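Local structure of hypothetical protein (Caulobacter crescentus, 4GOQ) at residues F52-Q66 with R98-S110. The protein is of unknown function, belonging to the DUF1491 family, and folds as a small mixed beta sheet with helices packed against it. Sequence-based numbering, arbitrary orientation. Where two conformers were deposited one is given.
Sequences FSEATRGDGERFWMQ and RDGRHFLTEPVES
W64 and V108 form a single parallel bridge that lays the C-terminal tail beside strand 62-65, the outermost on its side of the sheet, with W64 N donating to P107 O at 2.8 Å and E109 N to W64 O at 2.7 Å. Around this single bridge the side chains extend the grip. The indole of W64 is fixed in two directions: L104 CD1 sits over one face, 3.8 Å from the centroid of the five-membered ring, a CH-pi contact, while W64 NE1 reaches E106 OE1 at 2.8 Å along an almost straight bond (170°) lying in the ring plane. E106 bends at CG (chi2 82°), which folds its carboxylate back to the indole; the N-H meets OE1 from above the carboxylate plane, and OE2 accepts from the indole of W9 on helix 6-19. A phenylalanine in place of W64 would probably leave E106 OE1 without its indole donor and thin the surface under L104. Farther along, V108 CG1 presses on F52 CE1 at 3.3 Å, a tight fit, and H102 CB lies against the same ring. E109 holds Q66 twice: OE1 takes Q66 N and the carbonyl O takes Q66 NE2, each at 3.1 Å. Tail and edge strand are thus joined by directional backbone and side-chain bonds flanking an apolar patch, and E106, hydrogen-bonded to two tryptophans, couples this edge to helix 6-19.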
ATOM      1  N   PHE A  52      -3.383   3.414   0.441  1.00 23.70           N
ATOM      2  CA  PHE A  52      -4.380   2.407   0.114  1.00 23.64           C
ATOM      3  C   PHE A  52      -4.391   1.312   1.183  1.00 27.71           C
ATOM      4  O   PHE A  52      -3.321   0.853   1.597  1.00 28.07           O
ATOM      5  CB  PHE A  52      -4.094   1.794  -1.295  1.00 24.73           C
ATOM      6  CG  PHE A  52      -4.127   2.792  -2.433  1.00 26.15           C
ATOM      7  CD1 PHE A  52      -5.336   3.204  -2.985  1.00 28.82           C
ATOM      8  CD2 PHE A  52      -2.950   3.310  -2.962  1.00 26.97           C
ATOM      9  CE1 PHE A  52      -5.368   4.120  -4.040  1.00 30.38           C
ATOM     10  CE2 PHE A  52      -2.984   4.210  -4.030  1.00 28.89           C
ATOM     11  CZ  PHE A  52      -4.192   4.624  -4.551  1.00 27.97           C
ATOM     12  N   SER A  53      -5.591   0.936   1.651  1.00 24.46           N
ATOM     13  CA  SER A  53      -5.827  -0.171   2.587  1.00 23.53           C
ATOM     14  C   SER A  53      -6.828  -1.154   1.962  1.00 28.14           C
ATOM     15  O   SER A  53      -7.554  -0.824   1.019  1.00 26.53           O
ATOM     16  CB  SER A  53      -6.299   0.301   3.959  1.00 26.03           C
ATOM     17  OG  SER A  53      -7.591   0.888   3.883  1.00 34.41           O
ATOM     18  N   GLU A  54      -6.844  -2.372   2.481  1.00 29.55           N
ATOM     19  CA  GLU A  54      -7.674  -3.453   1.950  1.00 30.99           C
ATOM     20  C   GLU A  54      -9.128  -3.359   2.356  1.00 35.60           C
ATOM     21  O   GLU A  54      -9.446  -3.047   3.494  1.00 36.33           O
ATOM     22  CB  GLU A  54      -7.122  -4.794   2.419  1.00 32.79           C
ATOM     23  CG  GLU A  54      -5.692  -5.054   2.002  1.00 39.28           C
ATOM     24  CD  GLU A  54      -5.144  -6.391   2.463  1.00 57.69           C
ATOM     25  OE1 GLU A  54      -5.595  -7.445   1.961  1.00 62.93           O
ATOM     26  OE2 GLU A  54      -4.257  -6.383   3.336  1.00 53.41           O
ATOM     27  N   ALA A  55     -10.013  -3.667   1.426  1.00 33.48           N
ATOM     28  CA  ALA A  55     -11.449  -3.740   1.657  1.00 34.69           C
ATOM     29  C   ALA A  55     -12.019  -4.906   0.862  1.00 40.97           C
ATOM     30  O   ALA A  55     -11.303  -5.498   0.049  1.00 39.53           O
ATOM     31  CB  ALA A  55     -12.136  -2.440   1.276  1.00 35.66           C
ATOM     32  N   THR A  56     -13.298  -5.255   1.116  1.00 41.81           N
ATOM     33  CA  THR A  56     -13.979  -6.353   0.420  1.00 44.03           C
ATOM     34  C   THR A  56     -15.389  -5.972   0.010  1.00 52.85           C
ATOM     35  O   THR A  56     -16.070  -5.200   0.703  1.00 52.31           O
ATOM     36  CB  THR A  56     -14.062  -7.616   1.286  1.00 51.81           C
ATOM     37  OG1 THR A  56     -14.682  -7.263   2.522  1.00 57.36           O
ATOM     38  CG2 THR A  56     -12.705  -8.287   1.517  1.00 46.55           C
ATOM     39  N   ARG A  57     -15.839  -6.571  -1.095  1.00 51.58           N
ATOM     40  CA  ARG A  57     -17.192  -6.397  -1.607  1.00 53.55           C
ATOM     41  C   ARG A  57     -18.076  -7.480  -0.970  1.00 61.87           C
ATOM     42  O   ARG A  57     -17.545  -8.492  -0.485  1.00 60.63           O
ATOM     43  CB  ARG A  57     -17.173  -6.501  -3.148  1.00 51.52           C
ATOM     44  CG  ARG A  57     -16.583  -5.267  -3.840  1.00 51.62           C
ATOM     45  CD  ARG A  57     -17.666  -4.393  -4.445  1.00 51.62           C
ATOM     46  NE  ARG A  57     -18.403  -5.114  -5.482  1.00 55.70           N
ATOM     47  CZ  ARG A  57     -19.326  -4.579  -6.270  1.00 72.88           C
ATOM     48  NH1 ARG A  57     -19.637  -3.293  -6.164  1.00 56.86           N
ATOM     49  NH2 ARG A  57     -19.949  -5.325  -7.173  1.00 67.86           N
ATOM     50  N   GLY A  58     -19.399  -7.279  -1.007  1.00 62.38           N
ATOM     51  CA  GLY A  58     -20.389  -8.214  -0.465  1.00 64.75           C
ATOM     52  C   GLY A  58     -20.371  -9.631  -1.022  1.00 71.66           C
ATOM     53  O   GLY A  58     -21.258 -10.427  -0.696  1.00 73.78           O
ATOM     54  N   ASP A  59     -19.374  -9.959  -1.874  1.00 67.38           N
ATOM     55  CA  ASP A  59     -19.179 -11.287  -2.474  1.00 67.59           C
ATOM     56  C   ASP A  59     -17.771 -11.852  -2.125  1.00 68.87           C
ATOM     57  O   ASP A  59     -17.445 -12.975  -2.515  1.00 68.82           O
ATOM     58  CB  ASP A  59     -19.399 -11.233  -4.009  1.00 69.66           C
ATOM     59  CG  ASP A  59     -18.253 -10.617  -4.799  1.00 78.42           C
ATOM     60  OD1 ASP A  59     -17.968  -9.412  -4.595  1.00 77.31           O
ATOM     61  OD2 ASP A  59     -17.639 -11.340  -5.614  1.00 83.36           O
ATOM     62  N   GLY A  60     -16.964 -11.061  -1.412  1.00 63.76           N
ATOM     63  CA  GLY A  60     -15.617 -11.431  -0.978  1.00 61.37           C
ATOM     64  C   GLY A  60     -14.455 -10.939  -1.826  1.00 60.67           C
ATOM     65  O   GLY A  60     -13.296 -11.169  -1.460  1.00 60.54           O
ATOM     66  N   GLU A  61     -14.741 -10.272  -2.972  1.00 52.50           N
ATOM     67  CA  GLU A  61     -13.724  -9.732  -3.888  1.00 48.98           C
ATOM     68  C   GLU A  61     -12.912  -8.614  -3.195  1.00 44.90           C
ATOM     69  O   GLU A  61     -13.501  -7.721  -2.593  1.00 44.01           O
ATOM     70  CB  GLU A  61     -14.397  -9.185  -5.160  1.00 50.86           C
ATOM     71  CG  GLU A  61     -13.434  -8.773  -6.270  1.00 63.25           C
ATOM     72  CD  GLU A  61     -13.978  -7.801  -7.306  1.00 87.73           C
ATOM     73  OE1 GLU A  61     -15.143  -7.364  -7.172  1.00 83.84           O
ATOM     74  OE2 GLU A  61     -13.225  -7.457  -8.245  1.00 81.75           O
ATOM     75  N   ARG A  62     -11.584  -8.669  -3.306  1.00 38.03           N
ATOM     76  CA  ARG A  62     -10.683  -7.690  -2.701  1.00 36.34           C
ATOM     77  C   ARG A  62     -10.528  -6.462  -3.581  1.00 35.39           C
ATOM     78  O   ARG A  62     -10.363  -6.575  -4.803  1.00 32.27           O
ATOM     79  CB  ARG A  62      -9.301  -8.316  -2.423  1.00 35.84           C
ATOM     80  CG  ARG A  62      -8.207  -7.326  -1.972  1.00 52.22           C
ATOM     81  CD  ARG A  62      -8.253  -6.945  -0.495  1.00 63.63           C
ATOM     82  NE  ARG A  62      -7.790  -8.042   0.360  1.00 72.38           N
ATOM     83  CZ  ARG A  62      -8.405  -8.446   1.466  1.00 81.88           C
ATOM     84  NH1 ARG A  62      -9.495  -7.825   1.891  1.00 67.80           N
ATOM     85  NH2 ARG A  62      -7.911  -9.450   2.177  1.00 68.19           N
ATOM     86  N   PHE A  63     -10.539  -5.282  -2.938  1.00 31.32           N
ATOM     87  CA  PHE A  63     -10.288  -4.018  -3.605  1.00 28.92           C
ATOM     88  C   PHE A  63      -9.526  -3.094  -2.641  1.00 30.13           C
ATOM     89  O   PHE A  63      -9.365  -3.413  -1.456  1.00 30.36           O
ATOM     90  CB  PHE A  63     -11.580  -3.389  -4.148  1.00 31.55           C
ATOM     91  CG  PHE A  63     -12.511  -2.731  -3.142  1.00 34.18           C
ATOM     92  CD1 PHE A  63     -13.522  -3.461  -2.523  1.00 38.51           C
ATOM     93  CD2 PHE A  63     -12.427  -1.370  -2.882  1.00 34.42           C
ATOM     94  CE1 PHE A  63     -14.398  -2.844  -1.615  1.00 39.12           C
ATOM     95  CE2 PHE A  63     -13.288  -0.761  -1.964  1.00 37.87           C
ATOM     96  CZ  PHE A  63     -14.292  -1.495  -1.366  1.00 37.21           C
ATOM     97  N   TRP A  64      -8.983  -2.014  -3.175  1.00 25.27           N
ATOM     98  CA  TRP A  64      -8.231  -1.055  -2.355  1.00 24.83           C
ATOM     99  C   TRP A  64      -9.016   0.241  -2.160  1.00 30.18           C
ATOM    100  O   TRP A  64      -9.549   0.808  -3.109  1.00 31.25           O
ATOM    101  CB  TRP A  64      -6.860  -0.768  -2.983  1.00 22.90           C
ATOM    102  CG  TRP A  64      -5.996  -1.998  -3.048  1.00 23.73           C
ATOM    103  CD1 TRP A  64      -5.948  -2.923  -4.049  1.00 26.56           C
ATOM    104  CD2 TRP A  64      -5.136  -2.483  -2.007  1.00 24.08           C
ATOM    105  NE1 TRP A  64      -5.061  -3.937  -3.719  1.00 25.93           N
ATOM    106  CE2 TRP A  64      -4.542  -3.680  -2.470  1.00 27.56           C
ATOM    107  CE3 TRP A  64      -4.755  -1.978  -0.748  1.00 25.40           C
ATOM    108  CZ2 TRP A  64      -3.667  -4.433  -1.675  1.00 27.22           C
ATOM    109  CZ3 TRP A  64      -3.871  -2.711   0.028  1.00 27.28           C
ATOM    110  CH2 TRP A  64      -3.300  -3.898  -0.450  1.00 27.64           C
HETATM  111  N   MSE A  65      -9.093   0.692  -0.925  1.00 28.43           N
HETATM  112  CA  MSE A  65      -9.794   1.920  -0.545  0.50 26.97           C
HETATM  113  C   MSE A  65      -8.756   2.903  -0.021  1.00 29.66           C
HETATM  114  O   MSE A  65      -7.665   2.467   0.351  1.00 27.11           O
HETATM  115  CB  MSE A  65     -10.919   1.640   0.502  0.50 28.69           C
HETATM  116  CG  MSE A  65     -10.434   1.068   1.855  0.50 34.12           C
HETATM  117 SE   MSE A  65     -11.867   0.697   3.193  0.38 41.80          SE
HETATM  118  CE  MSE A  65     -10.816   0.771   4.784  0.50 38.69           C
ATOM    119  N   GLN A  66      -9.083   4.200   0.038  1.00 27.46           N
ATOM    120  CA  GLN A  66      -8.197   5.224   0.623  1.00 28.02           C
ATOM    121  C   GLN A  66      -8.793   5.589   1.968  1.00 31.61           C
ATOM    122  O   GLN A  66      -9.870   6.183   2.015  1.00 32.01           O
ATOM    123  CB  GLN A  66      -8.008   6.443  -0.291  1.00 29.66           C
ATOM    124  CG  GLN A  66      -7.282   6.054  -1.580  1.00 29.74           C
ATOM    125  CD  GLN A  66      -7.143   7.225  -2.498  1.00 38.39           C
ATOM    126  OE1 GLN A  66      -6.567   8.246  -2.137  1.00 31.14           O
ATOM    127  NE2 GLN A  66      -7.681   7.111  -3.704  1.00 33.86           N
ATOM    128  N   ARG A  98       7.618   8.092 -10.599  1.00 37.53           N
ATOM    129  CA  ARG A  98       7.577   9.306 -11.409  1.00 40.45           C
ATOM    130  C   ARG A  98       6.137   9.658 -11.814  1.00 47.02           C
ATOM    131  O   ARG A  98       5.814  10.837 -11.895  1.00 46.78           O
ATOM    132  CB  ARG A  98       8.444   9.124 -12.661  1.00 43.43           C
ATOM    133  N   ASP A  99       5.274   8.636 -12.030  1.00 45.24           N
ATOM    134  CA  ASP A  99       3.867   8.819 -12.407  1.00 46.47           C
ATOM    135  C   ASP A  99       2.882   8.560 -11.233  1.00 48.43           C
ATOM    136  O   ASP A  99       1.671   8.611 -11.427  1.00 48.42           O
ATOM    137  CB  ASP A  99       3.523   7.916 -13.611  1.00 49.27           C
ATOM    138  CG  ASP A  99       4.422   8.133 -14.829  1.00 65.32           C
ATOM    139  OD1 ASP A  99       4.548   9.300 -15.275  1.00 65.58           O
ATOM    140  OD2 ASP A  99       5.014   7.133 -15.326  1.00 70.16           O
ATOM    141  N   GLY A 100       3.400   8.318 -10.037  1.00 44.94           N
ATOM    142  CA  GLY A 100       2.578   8.043  -8.859  1.00 44.21           C
ATOM    143  C   GLY A 100       1.792   6.742  -8.896  1.00 46.87           C
ATOM    144  O   GLY A 100       0.835   6.576  -8.124  1.00 47.01           O
ATOM    145  N   ARG A 101       2.191   5.815  -9.811  1.00 39.33           N
ATOM    146  CA  ARG A 101       1.581   4.492 -10.000  1.00 35.64           C
ATOM    147  C   ARG A 101       1.664   3.722  -8.729  1.00 35.68           C
ATOM    148  O   ARG A 101       2.690   3.778  -8.044  1.00 35.27           O
ATOM    149  CB  ARG A 101       2.287   3.706 -11.117  1.00 31.13           C
ATOM    150  CG  ARG A 101       1.997   4.236 -12.522  1.00 38.02           C
ATOM    151  CD  ARG A 101       2.809   3.524 -13.583  1.00 37.26           C
ATOM    152  NE  ARG A 101       4.243   3.803 -13.449  1.00 35.43           N
ATOM    153  CZ  ARG A 101       5.202   3.178 -14.125  1.00 48.85           C
ATOM    154  NH1 ARG A 101       4.897   2.222 -14.993  1.00 39.19           N
ATOM    155  NH2 ARG A 101       6.476   3.485 -13.916  1.00 37.72           N
ATOM    156  N   HIS A 102       0.619   2.954  -8.428  1.00 29.12           N
ATOM    157  CA  HIS A 102       0.611   2.119  -7.238  1.00 26.91           C
ATOM    158  C   HIS A 102       0.971   0.646  -7.569  1.00 28.20           C
ATOM    159  O   HIS A 102       1.239  -0.116  -6.635  1.00 27.45           O
ATOM    160  CB  HIS A 102      -0.747   2.205  -6.517  1.00 26.50           C
ATOM    161  CG  HIS A 102      -1.904   1.997  -7.451  1.00 28.63           C
ATOM    162  ND1 HIS A 102      -2.156   0.776  -8.022  1.00 28.89           N
ATOM    163  CD2 HIS A 102      -2.804   2.894  -7.919  1.00 29.67           C
ATOM    164  CE1 HIS A 102      -3.219   0.946  -8.791  1.00 28.59           C
ATOM    165  NE2 HIS A 102      -3.642   2.211  -8.766  1.00 28.97           N
ATOM    166  N   PHE A 103       0.931   0.224  -8.878  1.00 25.18           N
ATOM    167  CA  PHE A 103       1.255  -1.152  -9.336  1.00 24.49           C
ATOM    168  C   PHE A 103       0.347  -2.243  -8.715  1.00 26.55           C
ATOM    169  O   PHE A 103       0.695  -3.431  -8.721  1.00 25.44           O
ATOM    170  CB  PHE A 103       2.749  -1.483  -9.068  1.00 25.81           C
ATOM    171  CG  PHE A 103       3.664  -0.536  -9.815  1.00 27.84           C
ATOM    172  CD1 PHE A 103       3.947  -0.732 -11.164  1.00 30.09           C
ATOM    173  CD2 PHE A 103       4.190   0.592  -9.187  1.00 29.15           C
ATOM    174  CE1 PHE A 103       4.795   0.150 -11.852  1.00 30.54           C
ATOM    175  CE2 PHE A 103       5.034   1.471  -9.879  1.00 31.58           C
ATOM    176  CZ  PHE A 103       5.333   1.242 -11.203  1.00 28.81           C
ATOM    177  N   LEU A 104      -0.819  -1.848  -8.203  1.00 23.12           N
ATOM    178  CA  LEU A 104      -1.755  -2.819  -7.617  1.00 22.99           C
ATOM    179  C   LEU A 104      -2.553  -3.479  -8.719  1.00 26.87           C
ATOM    180  O   LEU A 104      -3.020  -2.782  -9.620  1.00 28.05           O
ATOM    181  CB  LEU A 104      -2.695  -2.118  -6.613  1.00 22.99           C
ATOM    182  CG  LEU A 104      -1.981  -1.489  -5.388  1.00 27.37           C
ATOM    183  CD1 LEU A 104      -2.908  -0.529  -4.628  1.00 27.80           C
ATOM    184  CD2 LEU A 104      -1.369  -2.569  -4.494  1.00 26.18           C
ATOM    185  N   THR A 105      -2.752  -4.801  -8.646  1.00 23.23           N
ATOM    186  CA  THR A 105      -3.524  -5.490  -9.713  1.00 24.40           C
ATOM    187  C   THR A 105      -5.019  -5.536  -9.403  1.00 31.23           C
ATOM    188  O   THR A 105      -5.816  -5.661 -10.327  1.00 32.15           O
ATOM    189  CB  THR A 105      -2.999  -6.895  -9.992  1.00 31.58           C
ATOM    190  OG1 THR A 105      -3.183  -7.723  -8.842  1.00 30.42           O
ATOM    191  CG2 THR A 105      -1.548  -6.901 -10.431  1.00 31.50           C
ATOM    192  N   GLU A 106      -5.395  -5.473  -8.112  1.00 28.54           N
ATOM    193  CA  GLU A 106      -6.798  -5.500  -7.678  1.00 28.49           C
ATOM    194  C   GLU A 106      -7.448  -4.141  -7.946  1.00 30.34           C
ATOM    195  O   GLU A 106      -6.733  -3.141  -8.006  1.00 29.40           O
ATOM    196  CB  GLU A 106      -6.913  -5.854  -6.175  1.00 29.95           C
ATOM    197  CG  GLU A 106      -6.247  -7.166  -5.754  1.00 31.71           C
ATOM    198  CD  GLU A 106      -4.752  -7.107  -5.505  1.00 40.97           C
ATOM    199  OE1 GLU A 106      -4.182  -5.990  -5.483  1.00 29.95           O
ATOM    200  OE2 GLU A 106      -4.134  -8.192  -5.390  1.00 29.39           O
ATOM    201  N   PRO A 107      -8.795  -4.058  -8.028  1.00 29.51           N
ATOM    202  CA  PRO A 107      -9.436  -2.753  -8.246  1.00 29.47           C
ATOM    203  C   PRO A 107      -9.161  -1.773  -7.118  1.00 32.38           C
ATOM    204  O   PRO A 107      -8.992  -2.149  -5.953  1.00 29.83           O
ATOM    205  CB  PRO A 107     -10.926  -3.099  -8.316  1.00 31.93           C
ATOM    206  CG  PRO A 107     -10.973  -4.530  -8.728  1.00 35.94           C
ATOM    207  CD  PRO A 107      -9.801  -5.138  -7.991  1.00 31.27           C
ATOM    208  N   VAL A 108      -9.123  -0.504  -7.478  1.00 29.96           N
ATOM    209  CA  VAL A 108      -8.813   0.567  -6.559  1.00 31.36           C
ATOM    210  C   VAL A 108      -9.989   1.582  -6.523  1.00 37.79           C
ATOM    211  O   VAL A 108     -10.595   1.853  -7.546  1.00 36.33           O
ATOM    212  CB  VAL A 108      -7.473   1.224  -7.008  1.00 35.57           C
ATOM    213  CG1 VAL A 108      -7.229   2.542  -6.307  1.00 35.03           C
ATOM    214  CG2 VAL A 108      -6.280   0.282  -6.811  1.00 34.86           C
ATOM    215  N   GLU A 109     -10.276   2.120  -5.336  1.00 38.21           N
ATOM    216  CA  GLU A 109     -11.272   3.169  -5.107  1.00 40.20           C
ATOM    217  C   GLU A 109     -10.533   4.513  -5.337  1.00 42.58           C
ATOM    218  O   GLU A 109      -9.516   4.794  -4.670  1.00 42.00           O
ATOM    219  CB  GLU A 109     -11.828   3.010  -3.670  1.00 42.42           C
ATOM    220  CG  GLU A 109     -12.747   4.087  -3.132  1.00 56.56           C
ATOM    221  CD  GLU A 109     -12.855   3.988  -1.621  1.00 74.26           C
ATOM    222  OE1 GLU A 109     -12.045   4.642  -0.918  1.00 54.07           O
ATOM    223  OE2 GLU A 109     -13.660   3.149  -1.148  1.00 57.53           O
ATOM    224  N   SER A 110     -10.983   5.291  -6.329  1.00 39.87           N
ATOM    225  CA  SER A 110     -10.410   6.611  -6.670  1.00 40.67           C
ATOM    226  C   SER A 110     -10.638   7.659  -5.577  1.00 48.29           C
ATOM    227  O   SER A 110     -11.632   7.528  -4.835  1.00 54.85           O
ATOM    228  CB  SER A 110     -11.005   7.139  -7.975  1.00 45.06           C
ATOM    229  OG  SER A 110     -12.411   7.308  -7.886  1.00 52.35           O
ATOM    230  OXT SER A 110      -9.858   8.639  -5.517  1.00 54.21           O
TER